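Local coordinates for protein jasmonate-induced oxygenase 2 (PDB 6LSV) that hydroxylates the defence hormone jasmonate at carbon 12, using iron(II), 2-oxoglutarate and molecular oxygen, and so takes part in the control of jasmonate signalling, at residues L187-E191 with D192-E196; G177-M180 with R181-T185; P6-V10 with Q11-E15. One frame throughout, in Å; residues are numbered along the deposited sequence.

Contact 1. Residues L187-E191 with D192-E196; sequences LGLKE and DKFQE
Lys190 and Glu196 meet through charge where the chain turns from the loop 187-191 into helix 193-197. Lys190 leaves the backbone with CG anti to its own carbonyl carbon (chi1 -69°), then bends at chi3 and chi4, which bring NZ to face two carboxylates. NZ of Lys190 forms a salt bridge with OE2 of Glu196 at 3.3 Å, and another with OD1 of Asp192, whose hydrogen bond is weak and whose side chain runs beside the lysine, pointing the same way. Lys193 NZ donates to Glu196 OE1 over 3.1 Å, approaching from above the carboxylate plane. The two ammonium groups stand 4.1 Å apart, NZ of Lys190 from NZ of Lys193; the Glu196 carboxylate, which takes one on each oxygen, probably offsets their repulsion, with Asp192 adding a second negative charge on the Lys190 side. Folding of the Lys193 chain at chi2 and chi3 brings its amine back to this cluster.

On the apolar flank, CD1 of Leu187 touches CZ of Phe194 at 3.6 Å. Leu189 holds CG beside its backbone N (chi1 -48°), which lets CD1 meet both Lys193 CG and Phe194 CE1, each at 3.9 Å; both leucines cross the phenylalanine at about a right angle. The buried ring continues inward to Met180 and Leu183 of helix 161-186. In the backbone, Lys193 N donates to Lys190 O at 2.8 Å, and a water links Glu191 O to Gln195 N. Asp192 holds the N-cap position, but its carboxylate makes no capping bond and turns to Lys190. The backbone here is a type I beta turn, Lys190 to Lys193, with a salt-bridge network over it, just after Gly188 has ended helix 161-186 in a Schellman motif.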
# COMPACT_ATOMS: atom_id res chain seq x y z
N LEU A 187 -2.18 -22.59 0.12
CA LEU A 187 -2.72 -23.02 -1.16
C LEU A 187 -2.32 -24.44 -1.51
O LEU A 187 -2.52 -24.87 -2.65
CB LEU A 187 -2.28 -22.06 -2.27
CG LEU A 187 -2.87 -20.65 -2.25
CD1 LEU A 187 -2.33 -19.80 -3.39
CD2 LEU A 187 -4.39 -20.70 -2.29
N GLY A 188 -1.76 -25.19 -0.56
CA GLY A 188 -1.32 -26.54 -0.83
C GLY A 188 -0.11 -26.64 -1.74
O GLY A 188 0.09 -27.67 -2.38
N LEU A 189 0.69 -25.58 -1.81
CA LEU A 189 1.88 -25.56 -2.66
C LEU A 189 3.14 -25.75 -1.82
O LEU A 189 3.12 -25.63 -0.59
CB LEU A 189 1.97 -24.23 -3.42
CG LEU A 189 0.73 -23.71 -4.14
CD1 LEU A 189 0.87 -22.22 -4.41
CD2 LEU A 189 0.51 -24.46 -5.44
N LYS A 190 4.24 -26.06 -2.51
CA LYS A 190 5.55 -26.00 -1.89
C LYS A 190 5.71 -24.68 -1.17
O LYS A 190 5.36 -23.62 -1.71
CB LYS A 190 6.65 -26.16 -2.94
CG LYS A 190 6.73 -27.53 -3.57
CD LYS A 190 7.64 -27.53 -4.79
CE LYS A 190 9.05 -27.11 -4.42
NZ LYS A 190 9.53 -25.99 -5.27
N GLU A 191 6.22 -24.73 0.06
CA GLU A 191 6.20 -23.54 0.91
C GLU A 191 6.96 -22.37 0.30
O GLU A 191 6.77 -21.23 0.73
CB GLU A 191 6.75 -23.87 2.29
CG GLU A 191 8.25 -24.09 2.34
CD GLU A 191 8.80 -23.98 3.75
OE1 GLU A 191 9.82 -23.29 3.95
OE2 GLU A 191 8.20 -24.59 4.66
N ASP A 192 7.80 -22.61 -0.71
CA ASP A 192 8.55 -21.55 -1.38
C ASP A 192 8.05 -21.30 -2.80
O ASP A 192 8.79 -20.72 -3.60
CB ASP A 192 10.04 -21.88 -1.38
CG ASP A 192 10.40 -22.99 -2.36
OD1 ASP A 192 9.57 -23.90 -2.58
OD2 ASP A 192 11.52 -22.95 -2.91
N LYS A 193 6.82 -21.70 -3.11
CA LYS A 193 6.30 -21.54 -4.47
C LYS A 193 6.11 -20.07 -4.83
O LYS A 193 6.44 -19.65 -5.94
CB LYS A 193 5.00 -22.32 -4.63
CG LYS A 193 4.39 -22.27 -6.03
CD LYS A 193 5.40 -22.66 -7.11
CE LYS A 193 5.86 -24.10 -6.98
NZ LYS A 193 6.84 -24.49 -8.05
N PHE A 194 5.57 -19.26 -3.90
CA PHE A 194 5.40 -17.84 -4.17
C PHE A 194 6.74 -17.15 -4.33
O PHE A 194 6.95 -16.38 -5.28
CB PHE A 194 4.60 -17.17 -3.05
CG PHE A 194 3.11 -17.27 -3.21
CD1 PHE A 194 2.55 -18.26 -4.01
CD2 PHE A 194 2.27 -16.39 -2.55
CE1 PHE A 194 1.18 -18.35 -4.15
CE2 PHE A 194 0.90 -16.48 -2.70
CZ PHE A 194 0.36 -17.46 -3.50
N GLN A 195 7.67 -17.39 -3.40
CA GLN A 195 9.01 -16.83 -3.53
C GLN A 195 9.64 -17.18 -4.86
O GLN A 195 10.38 -16.38 -5.44
CB GLN A 195 9.90 -17.32 -2.38
CG GLN A 195 11.11 -16.44 -2.15
CD GLN A 195 10.72 -15.10 -1.57
OE1 GLN A 195 10.00 -15.04 -0.57
NE2 GLN A 195 11.18 -14.02 -2.19
N GLU A 196 9.35 -18.38 -5.36
CA GLU A 196 9.81 -18.78 -6.69
C GLU A 196 9.18 -17.91 -7.77
O GLU A 196 9.88 -17.33 -8.61
CB GLU A 196 9.46 -20.25 -6.91
CG GLU A 196 10.44 -21.04 -7.75
CD GLU A 196 10.00 -22.49 -7.90
OE1 GLU A 196 9.27 -22.79 -8.87
OE2 GLU A 196 10.37 -23.32 -7.05
O HOH W 1 7.19 -18.22 -0.50

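Contact 2. Residues G177-M180 with R181-T185; sequences GRIM and RVLST
Arg181 folds back along Arg178 one turn earlier in helix 161-186, the long helix that packs through Ile179 and Leu183 against strand 263-267 of the main sheet of the double-stranded beta-helix (jelly-roll) fold of 2-oxoglutarate dioxygenases. A bend at chi3 (-58°) turns the guanidinium of Arg181 over the backbone of Arg178, whose CA lies above one face, toward the rim, while CG of Arg178 lies 3.6 Å from NH2 of Arg181. The two side chains run side by side, yet their guanidinium planes are turned 65° apart and NH1 of Arg178 stays 4.4 Å from NH1 of Arg181, an arrangement of like charges at the surface. A long, weak ion pair reaches from Arg181 to Glu191.

Met180 is buried on another side of the helix, its chain bent at chi2 and chi3 and packed on Gln195 and Phe198. Leu183 accompanies Ile179, CG2 of the isoleucine lying 4.2 Å from CG of the leucine, and also touches Cys72 of helix 63-74. The hydroxyl of Ser184 serves two partners, accepting from Phe194 N and donating to Met180 O. That carbonyl is gripped twice: Ser184 OG and Ser184 N, each 3.0 Å from Met180 O, reach it from opposite faces of its plane.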
# COMPACT_ATOMS: atom_id res chain seq x y z
N GLY A 177 9.25 -12.52 3.37
CA GLY A 177 9.65 -13.86 2.96
C GLY A 177 8.99 -14.94 3.79
O GLY A 177 8.56 -15.97 3.26
N ARG A 178 8.88 -14.72 5.10
CA ARG A 178 8.20 -15.67 5.96
C ARG A 178 6.70 -15.70 5.68
O ARG A 178 6.08 -16.77 5.68
CB ARG A 178 8.46 -15.33 7.43
CG ARG A 178 9.84 -15.80 7.92
CD ARG A 178 10.62 -14.69 8.62
NE ARG A 178 11.85 -15.19 9.22
CZ ARG A 178 13.00 -15.36 8.57
NH1 ARG A 178 13.08 -15.05 7.28
NH2 ARG A 178 14.06 -15.84 9.20
N ILE A 179 6.10 -14.54 5.43
CA ILE A 179 4.67 -14.48 5.12
C ILE A 179 4.39 -15.16 3.79
O ILE A 179 3.35 -15.81 3.61
CB ILE A 179 4.19 -13.02 5.12
CG1 ILE A 179 4.24 -12.43 6.53
CG2 ILE A 179 2.78 -12.92 4.54
CD1 ILE A 179 3.81 -10.98 6.60
N MET A 180 5.31 -15.02 2.83
CA MET A 180 5.15 -15.70 1.54
C MET A 180 5.06 -17.21 1.72
O MET A 180 4.34 -17.88 0.97
CB MET A 180 6.31 -15.34 0.62
CG MET A 180 6.32 -13.89 0.18
SD MET A 180 5.25 -13.59 -1.23
CE MET A 180 6.36 -14.08 -2.55
N ARG A 181 5.78 -17.75 2.71
CA ARG A 181 5.76 -19.20 2.93
C ARG A 181 4.42 -19.66 3.47
O ARG A 181 3.96 -20.76 3.14
CB ARG A 181 6.90 -19.59 3.87
CG ARG A 181 8.28 -19.26 3.33
CD ARG A 181 9.34 -20.18 3.90
NE ARG A 181 9.38 -20.14 5.36
CZ ARG A 181 10.14 -19.31 6.06
NH1 ARG A 181 10.93 -18.43 5.43
NH2 ARG A 181 10.12 -19.34 7.39
N VAL A 182 3.78 -18.84 4.31
CA VAL A 182 2.45 -19.20 4.80
C VAL A 182 1.42 -19.08 3.69
O VAL A 182 0.53 -19.93 3.55
CB VAL A 182 2.09 -18.34 6.02
CG1 VAL A 182 0.65 -18.61 6.47
CG2 VAL A 182 3.06 -18.60 7.17
N LEU A 183 1.52 -18.02 2.87
CA LEU A 183 0.58 -17.85 1.77
C LEU A 183 0.66 -19.01 0.78
O LEU A 183 -0.37 -19.51 0.31
CB LEU A 183 0.85 -16.52 1.05
CG LEU A 183 0.57 -15.24 1.83
CD1 LEU A 183 0.82 -14.02 0.96
CD2 LEU A 183 -0.85 -15.24 2.37
N SER A 184 1.88 -19.45 0.47
CA SER A 184 2.07 -20.58 -0.44
C SER A 184 1.49 -21.86 0.14
O SER A 184 0.73 -22.58 -0.52
CB SER A 184 3.56 -20.79 -0.73
OG SER A 184 4.14 -19.68 -1.37
N THR A 185 1.88 -22.19 1.38
CA THR A 185 1.45 -23.43 2.01
C THR A 185 -0.07 -23.50 2.09
O THR A 185 -0.67 -24.54 1.82
CB THR A 185 2.08 -23.53 3.39
OG1 THR A 185 3.47 -23.80 3.26
CG2 THR A 185 1.42 -24.62 4.21

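Contact 3. Residues P6-V10 with Q11-E15; sequences PIVRV and QSLAE
Ser12 N donates to Arg9 O at 2.7 Å, from above the carbonyl plane, and the same oxygen is approached more weakly by Leu13 N. The next carbonyl along, Val10 O, accepts from Ala14 N at 3.1 Å, a nearly straight bond (166°) lying in the carbonyl plane. A water connects Arg9 N with Ser12 OG. Further out, the guanidinium of Arg9 turns away from the helix to a salt bridge with Glu109, and the extended side chain of Gln11 places its amide against Lys108 and Met103 O.

The apolar contact is between Val8 and Leu13. CG1 of Val8, anti to its backbone N (chi1 167°), meets CD2 of Leu13 at 3.5 Å, the two side chains crossing at about a right angle, and CD1 of Leu13 reaches CA of Val10. Val10 itself packs on Trp135 and lies about 8 Å, side chain to side chain, from Tyr212 of the 2-oxoglutarate site. The arrangement is that of a helix N-terminus, with Arg9 as the N-cap residue and Asp137, from strand 137-144, taking the first-turn amides of Val10 and Gln11, one with each carboxylate oxygen.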
# COMPACT_ATOMS: atom_id res chain seq x y z
N PRO A 6 0.37 22.16 -12.28
CA PRO A 6 1.27 22.25 -11.13
C PRO A 6 0.68 21.56 -9.90
O PRO A 6 -0.54 21.49 -9.72
CB PRO A 6 1.43 23.76 -10.90
CG PRO A 6 0.28 24.39 -11.60
CD PRO A 6 -0.07 23.49 -12.75
N ILE A 7 1.57 21.05 -9.06
CA ILE A 7 1.18 20.26 -7.90
C ILE A 7 0.88 21.19 -6.73
O ILE A 7 1.68 22.08 -6.41
CB ILE A 7 2.27 19.25 -7.52
CG1 ILE A 7 2.05 17.91 -8.23
CG2 ILE A 7 2.25 18.99 -6.04
CD1 ILE A 7 1.88 18.01 -9.71
N VAL A 8 -0.26 20.98 -6.09
CA VAL A 8 -0.60 21.65 -4.84
C VAL A 8 -0.33 20.68 -3.70
O VAL A 8 -0.87 19.57 -3.69
CB VAL A 8 -2.06 22.12 -4.83
CG1 VAL A 8 -2.48 22.51 -3.42
CG2 VAL A 8 -2.25 23.27 -5.78
N ARG A 9 0.51 21.08 -2.76
CA ARG A 9 0.80 20.24 -1.60
C ARG A 9 -0.33 20.36 -0.59
O ARG A 9 -0.59 21.46 -0.08
CB ARG A 9 2.14 20.62 -0.98
CG ARG A 9 3.29 20.63 -1.96
CD ARG A 9 3.47 19.27 -2.62
NE ARG A 9 4.58 19.28 -3.56
CZ ARG A 9 4.96 18.24 -4.29
NH1 ARG A 9 4.32 17.08 -4.19
NH2 ARG A 9 5.99 18.35 -5.12
N VAL A 10 -1.00 19.24 -0.31
CA VAL A 10 -2.16 19.26 0.58
C VAL A 10 -1.81 19.87 1.93
O VAL A 10 -2.65 20.50 2.58
CB VAL A 10 -2.73 17.84 0.73
CG1 VAL A 10 -4.06 17.87 1.46
CG2 VAL A 10 -2.91 17.20 -0.64
N GLN A 11 -0.55 19.73 2.36
CA GLN A 11 -0.12 20.37 3.59
C GLN A 11 -0.25 21.89 3.50
O GLN A 11 -0.58 22.55 4.49
CB GLN A 11 1.32 19.98 3.91
CG GLN A 11 1.79 20.45 5.28
CD GLN A 11 3.28 20.35 5.46
OE1 GLN A 11 4.00 19.88 4.56
NE2 GLN A 11 3.77 20.78 6.61
N SER A 12 0.00 22.46 2.32
CA SER A 12 -0.13 23.90 2.15
C SER A 12 -1.57 24.34 2.36
O SER A 12 -1.83 25.41 2.92
CB SER A 12 0.35 24.33 0.76
OG SER A 12 1.67 23.90 0.52
N LEU A 13 -2.53 23.53 1.90
CA LEU A 13 -3.93 23.87 2.08
C LEU A 13 -4.32 23.81 3.56
O LEU A 13 -4.98 24.72 4.08
CB LEU A 13 -4.81 22.94 1.24
CG LEU A 13 -4.35 22.75 -0.21
CD1 LEU A 13 -5.09 21.59 -0.87
CD2 LEU A 13 -4.55 24.03 -0.99
N ALA A 14 -3.91 22.75 4.25
CA ALA A 14 -4.24 22.62 5.67
C ALA A 14 -3.55 23.69 6.51
O ALA A 14 -4.04 24.04 7.58
CB ALA A 14 -3.87 21.23 6.17
N GLU A 15 -2.41 24.21 6.04
CA GLU A 15 -1.69 25.22 6.80
C GLU A 15 -2.28 26.61 6.59
O GLU A 15 -2.18 27.46 7.47
CB GLU A 15 -0.21 25.19 6.45
CG GLU A 15 0.56 24.21 7.29
CD GLU A 15 1.96 23.96 6.79
OE1 GLU A 15 2.37 24.65 5.83
OE2 GLU A 15 2.65 23.08 7.35
O HOH W 2 1.20 23.45 -2.61

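In the fold
Along the chain the order is contact 3, contact 2, contact 1. Contact 3 opens the first helix, 10-15, far from the other two: its centre is about 40 Å from that of contact 2 and about 45 Å from that of contact 1. Contacts 2 and 1 adjoin, with centres about 7 Å apart, and form the end of helix 161-186 and the corner into helix 193-197. Strand 137-144, whose first residue, Asp137, bonds to the amides of contact 3, and strand 263-267, under contact 2, belong to the same eight-stranded sheet. Contacts 1 and 2 thus lie on one side of the chain's centre and contact 3 on the other, while the iron and jasmonate are bound by other residues.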